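Protein NRD1 (Saccharomyces cerevisiae, PDB 3CLJ) probably binds the phosphorylated C-terminal domain of RNA polymerase II through its CTD-interacting domain, as part of the Nrd1-Nab3-Sen1 termination complex. Local coordinates at residues A[60-65]-A[99-104]; A[68-73]-A[128-133]. All coordinates share one frame; numbering follows the deposited sequence. Where two conformers were deposited one is given.

Overall arrangement
Helices 3-11, 22-34 and 39-52 come first in the chain. Helix 58-77 follows and supplies the first segment of both contacts, 60-65 and then 68-73. The chain then runs into helix 90-111. There contact 1 closes a loop of 33 residues by bringing 99-104 back to 60-65. Contact 2 closes a longer loop of 54 residues, when the end of helix 114-130 and the turn after it return to 68-73. The two loops cross, because their segments alternate along the chain. The centres of the two contacts lie about 12 Å apart. F133 joins them, as its ring packs on I65 and I101. Helix 58-77 is thus tied to helix 90-111 and to the end of helix 114-130 in the all-helical CID fold.

Contact 1: A[60-65]-A[99-104]; sequences GSLYII and EVIQEL
The axes of the short helical segments 60-65 and 99-104 run nearly antiparallel, with a signed crossing angle of -161°, and approach to 12.2 Å. The nearest backbone positions are L62 and L104, whose CA atoms are 8.2 Å apart. This is a wide spacing for two helices, and four aliphatic side chains bridge it. The tightest meeting is tip to tip: I65 CD1 lies 3.6 Å from L104 CD1. Both side chains set out beside the backbone N, with the next carbon anti to the carbonyl carbon, and both then extend. The two chains cross obliquely. The other branch of I65 serves a second partner, with CG2 4.2 Å from I101 CD1. I101 differs in its torsions. Its CG1 is swung away from the backbone N (chi1 -154°), and chi2 near 54° bends CD1 round toward the other helix. L62 CD2 is a looser neighbour, 4.4 Å from I101 CD1 and also near L104 CB. The contact is purely apolar and all four residues are buried. It forms part of the hydrophobic centre of the CID helical bundle. Around it, L62 also packs on I120 and L123 of helix 114-130, and I101 reaches W127 of that helix. Helix 39-52 adds R51, which touches L104 and forms a salt bridge with E103.

Contact 2: A[68-73]-A[128-133]; sequences IGRAYL and DRSGLF
S130 OG is held by one hydrogen bond, to the carbonyl O of I126 one turn back in its own helix. R70 CD rests 3.4 Å from S130 OG, a contact without a bond. The R70 chain bends at chi3 (-58°), and its NE forms a salt bridge with D66. S130 O accepts a hydrogen bond from R77 NH2. L73 CD2 lies 3.6 Å from S130 O and continues along the turn to L132 CB. The turn is the exit of helix 114-130 in the all-helical CID fold. G131 leaves the helix with phi 85°, where a CB would jam against S130 O. L132 then points back at helix 58-77. Its CD1 lies 3.6 Å from G69 O, and its CD2 sits beside R70 CG, with the two chains crossing at about a right angle. A CB on G69 would come only 3.1 Å from L132 CD2, so glycine permits this close approach. An alanine at L132 would remove both methyl contacts and would probably loosen the turn against helix 58-77. L132 CG also stands 3.5 Å above the centre of one face of the F133 ring, which meets W127 edge-to-face.

Contact 1: A[60-65]-A[99-104]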
ATOM      1  N   GLY A  60      -7.293  -3.578   3.393  1.00 42.48           N
ATOM      2  CA  GLY A  60      -6.092  -4.425   3.632  1.00 41.58           C
ATOM      3  C   GLY A  60      -4.959  -4.173   2.659  1.00 41.96           C
ATOM      4  O   GLY A  60      -3.791  -4.109   3.049  1.00 41.32           O
ATOM      5  N   SER A  61      -5.304  -4.035   1.382  1.00 42.31           N
ATOM      6  CA  SER A  61      -4.320  -3.757   0.343  1.00 42.15           C
ATOM      7  C   SER A  61      -3.603  -2.408   0.534  1.00 42.84           C
ATOM      8  O   SER A  61      -2.400  -2.287   0.254  1.00 41.65           O
ATOM      9  CB  SER A  61      -4.947  -3.852  -1.043  1.00 42.72           C
ATOM     10  OG  SER A  61      -5.611  -2.597  -1.387  1.00 44.68           O
ATOM     11  N   LEU A  62      -4.317  -1.415   1.053  1.00 41.99           N
ATOM     12  CA  LEU A  62      -3.683  -0.120   1.386  1.00 43.45           C
ATOM     13  C   LEU A  62      -2.846  -0.186   2.690  1.00 42.41           C
ATOM     14  O   LEU A  62      -1.841   0.549   2.844  1.00 43.26           O
ATOM     15  CB  LEU A  62      -4.755   1.000   1.455  1.00 41.77           C
ATOM     16  CG  LEU A  62      -5.425   1.334   0.106  1.00 43.70           C
ATOM     17  CD1 LEU A  62      -6.633   2.295   0.327  1.00 39.91           C
ATOM     18  CD2 LEU A  62      -4.502   1.860  -0.988  1.00 45.65           C
ATOM     19  N   TYR A  63      -3.260  -1.065   3.608  1.00 41.84           N
ATOM     20  CA  TYR A  63      -2.452  -1.377   4.823  1.00 42.01           C
ATOM     21  C   TYR A  63      -1.117  -2.027   4.420  1.00 42.07           C
ATOM     22  O   TYR A  63      -0.053  -1.743   4.995  1.00 41.72           O
ATOM     23  CB  TYR A  63      -3.196  -2.288   5.793  1.00 39.36           C
ATOM     24  CG  TYR A  63      -4.336  -1.618   6.577  1.00 41.61           C
ATOM     25  CD1 TYR A  63      -4.480  -0.215   6.623  1.00 39.04           C
ATOM     26  CD2 TYR A  63      -5.239  -2.398   7.294  1.00 38.31           C
ATOM     27  CE1 TYR A  63      -5.517   0.387   7.381  1.00 41.20           C
ATOM     28  CE2 TYR A  63      -6.269  -1.835   8.032  1.00 41.49           C
ATOM     29  CZ  TYR A  63      -6.398  -0.446   8.087  1.00 40.43           C
ATOM     30  OH  TYR A  63      -7.413   0.077   8.841  1.00 44.73           O
ATOM     31  N   ILE A  64      -1.159  -2.905   3.423  1.00 43.93           N
ATOM     32  CA  ILE A  64       0.071  -3.543   2.970  1.00 43.41           C
ATOM     33  C   ILE A  64       1.035  -2.490   2.376  1.00 44.67           C
ATOM     34  O   ILE A  64       2.237  -2.467   2.684  1.00 44.23           O
ATOM     35  CB  ILE A  64      -0.209  -4.656   1.908  1.00 44.78           C
ATOM     36  CG1 ILE A  64      -0.798  -5.924   2.544  1.00 42.19           C
ATOM     37  CG2 ILE A  64       1.105  -5.091   1.200  1.00 42.58           C
ATOM     38  CD1 ILE A  64      -1.510  -6.903   1.479  1.00 42.61           C
ATOM     39  N   ILE A  65       0.499  -1.614   1.525  1.00 44.05           N
ATOM     40  CA  ILE A  65       1.236  -0.455   0.995  1.00 44.80           C
ATOM     41  C   ILE A  65       1.709   0.564   2.056  1.00 43.92           C
ATOM     42  O   ILE A  65       2.828   1.126   1.949  1.00 44.89           O
ATOM     43  CB  ILE A  65       0.398   0.231  -0.168  1.00 45.53           C
ATOM     44  CG1 ILE A  65       0.329  -0.712  -1.365  1.00 47.70           C
ATOM     45  CG2 ILE A  65       0.945   1.659  -0.514  1.00 45.84           C
ATOM     46  CD1 ILE A  65      -0.833  -0.398  -2.342  1.00 46.80           C
ATOM     47  N   GLU A  99       3.388   6.984  -8.087  1.00 44.34           N
ATOM     48  CA  GLU A  99       2.787   7.149  -9.415  0.50 44.49           C
ATOM     49  C   GLU A  99       1.408   6.472  -9.616  1.00 44.14           C
ATOM     50  O   GLU A  99       0.665   6.881 -10.476  1.00 43.76           O
ATOM     51  CB  GLU A  99       3.785   6.855 -10.548  0.50 45.21           C
ATOM     52  CG  GLU A  99       4.968   7.869 -10.645  0.50 46.97           C
ATOM     53  CD  GLU A  99       4.523   9.343 -10.713  0.50 51.64           C
ATOM     54  OE1 GLU A  99       3.974   9.763 -11.761  0.50 51.37           O
ATOM     55  OE2 GLU A  99       4.716  10.079  -9.706  0.50 52.60           O
ATOM     56  N   VAL A 100       1.047   5.475  -8.801  1.00 43.32           N
ATOM     57  CA  VAL A 100      -0.270   4.818  -8.900  1.00 43.81           C
ATOM     58  C   VAL A 100      -1.194   5.020  -7.699  1.00 43.63           C
ATOM     59  O   VAL A 100      -2.335   4.577  -7.753  1.00 43.70           O
ATOM     60  CB  VAL A 100      -0.181   3.268  -9.146  1.00 42.92           C
ATOM     61  CG1 VAL A 100       0.530   2.979 -10.525  1.00 48.72           C
ATOM     62  CG2 VAL A 100       0.472   2.607  -7.940  1.00 42.96           C
ATOM     63  N   ILE A 101      -0.711   5.668  -6.626  1.00 44.06           N
ATOM     64  CA  ILE A 101      -1.495   5.769  -5.407  1.00 44.22           C
ATOM     65  C   ILE A 101      -2.896   6.449  -5.568  1.00 46.06           C
ATOM     66  O   ILE A 101      -3.844   6.081  -4.875  1.00 44.74           O
ATOM     67  CB  ILE A 101      -0.689   6.388  -4.208  1.00 43.93           C
ATOM     68  CG1 ILE A 101      -1.264   5.902  -2.894  1.00 41.03           C
ATOM     69  CG2 ILE A 101      -0.592   7.944  -4.263  1.00 41.45           C
ATOM     70  CD1 ILE A 101      -1.357   4.393  -2.746  1.00 40.96           C
ATOM     71  N   GLN A 102      -3.011   7.464  -6.435  1.00 45.60           N
ATOM     72  CA  GLN A 102      -4.315   8.054  -6.633  1.00 46.04           C
ATOM     73  C   GLN A 102      -5.311   7.098  -7.297  1.00 45.37           C
ATOM     74  O   GLN A 102      -6.485   7.056  -6.882  1.00 44.76           O
ATOM     75  CB  GLN A 102      -4.162   9.299  -7.457  1.00 47.24           C
ATOM     76  CG  GLN A 102      -3.416  10.340  -6.679  1.00 51.40           C
ATOM     77  CD  GLN A 102      -3.121  11.558  -7.507  1.00 56.60           C
ATOM     78  OE1 GLN A 102      -1.971  11.810  -7.854  1.00 56.03           O
ATOM     79  NE2 GLN A 102      -4.166  12.285  -7.883  1.00 58.14           N
ATOM     80  N   GLU A 103      -4.846   6.343  -8.308  1.00 44.65           N
ATOM     81  CA  GLU A 103      -5.636   5.254  -8.925  1.00 45.94           C
ATOM     82  C   GLU A 103      -6.117   4.252  -7.860  1.00 45.39           C
ATOM     83  O   GLU A 103      -7.313   3.871  -7.784  1.00 43.95           O
ATOM     84  CB  GLU A 103      -4.805   4.504  -9.985  1.00 46.67           C
ATOM     85  CG  GLU A 103      -5.427   3.202 -10.492  1.00 47.96           C
ATOM     86  CD  GLU A 103      -4.412   2.244 -11.105  1.00 48.49           C
ATOM     87  OE1 GLU A 103      -3.314   2.713 -11.554  1.00 50.48           O
ATOM     88  OE2 GLU A 103      -4.737   1.025 -11.128  1.00 46.68           O
ATOM     89  N   LEU A 104      -5.159   3.811  -7.046  1.00 45.01           N
ATOM     90  CA  LEU A 104      -5.462   2.785  -6.076  1.00 44.47           C
ATOM     91  C   LEU A 104      -6.394   3.319  -4.999  1.00 44.97           C
ATOM     92  O   LEU A 104      -7.268   2.599  -4.562  1.00 44.96           O
ATOM     93  CB  LEU A 104      -4.170   2.235  -5.414  1.00 42.81           C
ATOM     94  CG  LEU A 104      -3.148   1.577  -6.331  1.00 41.91           C
ATOM     95  CD1 LEU A 104      -2.008   0.995  -5.425  1.00 40.51           C
ATOM     96  CD2 LEU A 104      -3.742   0.520  -7.277  1.00 40.66           C
TER

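Contact 2: A[68-73]-A[128-133]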
ATOM      1  N   ILE A  68       4.802  -1.330   3.983  1.00 43.53           N
ATOM      2  CA  ILE A  68       5.983  -1.413   3.185  1.00 43.80           C
ATOM      3  C   ILE A  68       6.415   0.017   2.774  1.00 43.34           C
ATOM      4  O   ILE A  68       7.596   0.388   2.901  1.00 43.34           O
ATOM      5  CB  ILE A  68       5.748  -2.368   1.973  1.00 44.68           C
ATOM      6  CG1 ILE A  68       5.738  -3.826   2.467  1.00 43.29           C
ATOM      7  CG2 ILE A  68       6.845  -2.143   0.852  1.00 43.21           C
ATOM      8  CD1 ILE A  68       5.318  -4.869   1.341  1.00 43.97           C
ATOM      9  N   GLY A  69       5.455   0.834   2.351  1.00 42.12           N
ATOM     10  CA  GLY A  69       5.779   2.190   2.010  1.00 42.38           C
ATOM     11  C   GLY A  69       6.447   3.009   3.077  1.00 42.39           C
ATOM     12  O   GLY A  69       7.426   3.727   2.773  1.00 43.14           O
ATOM     13  N   ARG A  70       5.943   2.929   4.339  1.00 42.87           N
ATOM     14  CA  ARG A  70       6.507   3.756   5.414  1.00 41.17           C
ATOM     15  C   ARG A  70       7.787   3.094   5.928  1.00 40.99           C
ATOM     16  O   ARG A  70       8.676   3.798   6.376  1.00 40.55           O
ATOM     17  CB  ARG A  70       5.523   4.125   6.568  1.00 41.35           C
ATOM     18  CG  ARG A  70       4.470   5.266   6.268  1.00 40.20           C
ATOM     19  CD  ARG A  70       3.564   5.715   7.525  1.00 41.72           C
ATOM     20  NE  ARG A  70       2.853   4.542   8.040  1.00 42.69           N
ATOM     21  CZ  ARG A  70       3.224   3.807   9.089  1.00 43.12           C
ATOM     22  NH1 ARG A  70       4.271   4.145   9.848  1.00 43.88           N
ATOM     23  NH2 ARG A  70       2.551   2.704   9.354  1.00 43.86           N
ATOM     24  N   ALA A  71       7.900   1.759   5.815  1.00 41.36           N
ATOM     25  CA  ALA A  71       9.179   1.075   6.156  1.00 42.34           C
ATOM     26  C   ALA A  71      10.318   1.519   5.208  1.00 41.14           C
ATOM     27  O   ALA A  71      11.417   1.848   5.645  1.00 42.19           O
ATOM     28  CB  ALA A  71       9.041  -0.450   6.178  1.00 41.27           C
ATOM     29  N   TYR A  72      10.009   1.591   3.928  1.00 41.40           N
ATOM     30  CA  TYR A  72      10.968   2.002   2.898  1.00 41.30           C
ATOM     31  C   TYR A  72      11.310   3.463   3.055  1.00 41.20           C
ATOM     32  O   TYR A  72      12.464   3.839   2.897  1.00 40.56           O
ATOM     33  CB  TYR A  72      10.367   1.727   1.512  1.00 41.00           C
ATOM     34  CG  TYR A  72      10.637   0.336   0.980  1.00 42.02           C
ATOM     35  CD1 TYR A  72      11.194  -0.655   1.785  1.00 40.78           C
ATOM     36  CD2 TYR A  72      10.279  -0.010  -0.319  1.00 41.38           C
ATOM     37  CE1 TYR A  72      11.445  -1.957   1.280  1.00 43.02           C
ATOM     38  CE2 TYR A  72      10.544  -1.321  -0.836  1.00 44.06           C
ATOM     39  CZ  TYR A  72      11.135  -2.287  -0.046  1.00 43.59           C
ATOM     40  OH  TYR A  72      11.438  -3.569  -0.567  1.00 41.09           O
ATOM     41  N   LEU A  73      10.286   4.274   3.344  1.00 42.82           N
ATOM     42  CA  LEU A  73      10.419   5.717   3.644  1.00 44.07           C
ATOM     43  C   LEU A  73      11.340   5.945   4.818  1.00 45.67           C
ATOM     44  O   LEU A  73      12.111   6.915   4.827  1.00 45.61           O
ATOM     45  CB  LEU A  73       9.050   6.407   3.895  1.00 43.24           C
ATOM     46  CG  LEU A  73       9.035   7.926   4.156  1.00 43.91           C
ATOM     47  CD1 LEU A  73       9.666   8.703   2.986  1.00 45.95           C
ATOM     48  CD2 LEU A  73       7.655   8.477   4.485  1.00 44.95           C
ATOM     49  N   ASP A 128      -0.113  11.798   5.147  1.00 45.89           N
ATOM     50  CA  ASP A 128       0.090  13.247   5.181  1.00 47.40           C
ATOM     51  C   ASP A 128       1.087  13.612   6.289  1.00 48.34           C
ATOM     52  O   ASP A 128       2.072  14.306   6.056  1.00 48.66           O
ATOM     53  CB  ASP A 128      -1.271  13.937   5.420  1.00 47.12           C
ATOM     54  CG  ASP A 128      -1.197  15.452   5.355  1.00 49.34           C
ATOM     55  OD1 ASP A 128      -1.116  16.027   4.234  1.00 58.75           O
ATOM     56  OD2 ASP A 128      -1.231  16.075   6.419  1.00 45.44           O
ATOM     57  N   ARG A 129       0.856  13.142   7.502  1.00 50.29           N
ATOM     58  CA  ARG A 129       1.800  13.518   8.573  1.00 51.69           C
ATOM     59  C   ARG A 129       3.228  12.951   8.394  1.00 51.44           C
ATOM     60  O   ARG A 129       4.188  13.609   8.763  1.00 50.86           O
ATOM     61  CB  ARG A 129       1.213  13.295   9.961  1.00 52.29           C
ATOM     62  CG  ARG A 129       0.885  14.621  10.663  1.00 58.83           C
ATOM     63  CD  ARG A 129      -0.614  14.979  10.729  1.00 67.96           C
ATOM     64  NE  ARG A 129      -1.314  14.932   9.432  1.00 72.61           N
ATOM     65  CZ  ARG A 129      -2.603  15.244   9.257  1.00 75.13           C
ATOM     66  NH1 ARG A 129      -3.361  15.645  10.285  1.00 76.84           N
ATOM     67  NH2 ARG A 129      -3.136  15.172   8.046  1.00 76.24           N
ATOM     68  N   SER A 130       3.349  11.797   7.713  1.00 51.41           N
ATOM     69  CA  SER A 130       4.637  11.109   7.424  1.00 51.64           C
ATOM     70  C   SER A 130       5.471  11.642   6.275  1.00 51.14           C
ATOM     71  O   SER A 130       6.698  11.417   6.244  1.00 50.78           O
ATOM     72  CB  SER A 130       4.385   9.625   7.109  1.00 51.79           C
ATOM     73  OG  SER A 130       3.831   9.000   8.259  1.00 57.64           O
ATOM     74  N   GLY A 131       4.817  12.298   5.308  1.00 49.43           N
ATOM     75  CA  GLY A 131       5.491  12.655   4.083  1.00 48.21           C
ATOM     76  C   GLY A 131       5.470  11.520   3.065  1.00 48.02           C
ATOM     77  O   GLY A 131       6.167  11.603   2.062  1.00 50.03           O
ATOM     78  N   LEU A 132       4.684  10.469   3.296  1.00 46.58           N
ATOM     79  CA  LEU A 132       4.527   9.413   2.289  1.00 47.00           C
ATOM     80  C   LEU A 132       3.581   9.944   1.165  1.00 46.62           C
ATOM     81  O   LEU A 132       2.427  10.330   1.435  1.00 47.82           O
ATOM     82  CB  LEU A 132       4.015   8.064   2.876  1.00 46.51           C
ATOM     83  CG  LEU A 132       4.087   6.851   1.904  1.00 46.73           C
ATOM     84  CD1 LEU A 132       5.570   6.525   1.511  1.00 41.39           C
ATOM     85  CD2 LEU A 132       3.360   5.647   2.468  1.00 46.76           C
ATOM     86  N   PHE A 133       4.111  10.003  -0.045  1.00 43.65           N
ATOM     87  CA  PHE A 133       3.381  10.498  -1.220  1.00 44.21           C
ATOM     88  C   PHE A 133       3.171  12.025  -1.165  1.00 43.40           C
ATOM     89  O   PHE A 133       2.138  12.537  -1.606  1.00 44.11           O
ATOM     90  CB  PHE A 133       2.059   9.721  -1.475  1.00 42.81           C
ATOM     91  CG  PHE A 133       2.186   8.207  -1.348  1.00 43.35           C
ATOM     92  CD1 PHE A 133       1.334   7.478  -0.540  1.00 41.73           C
ATOM     93  CD2 PHE A 133       3.215   7.523  -2.003  1.00 44.75           C
ATOM     94  CE1 PHE A 133       1.446   6.051  -0.444  1.00 44.50           C
ATOM     95  CE2 PHE A 133       3.336   6.131  -1.887  1.00 43.45           C
ATOM     96  CZ  PHE A 133       2.465   5.404  -1.118  1.00 39.38           C
TER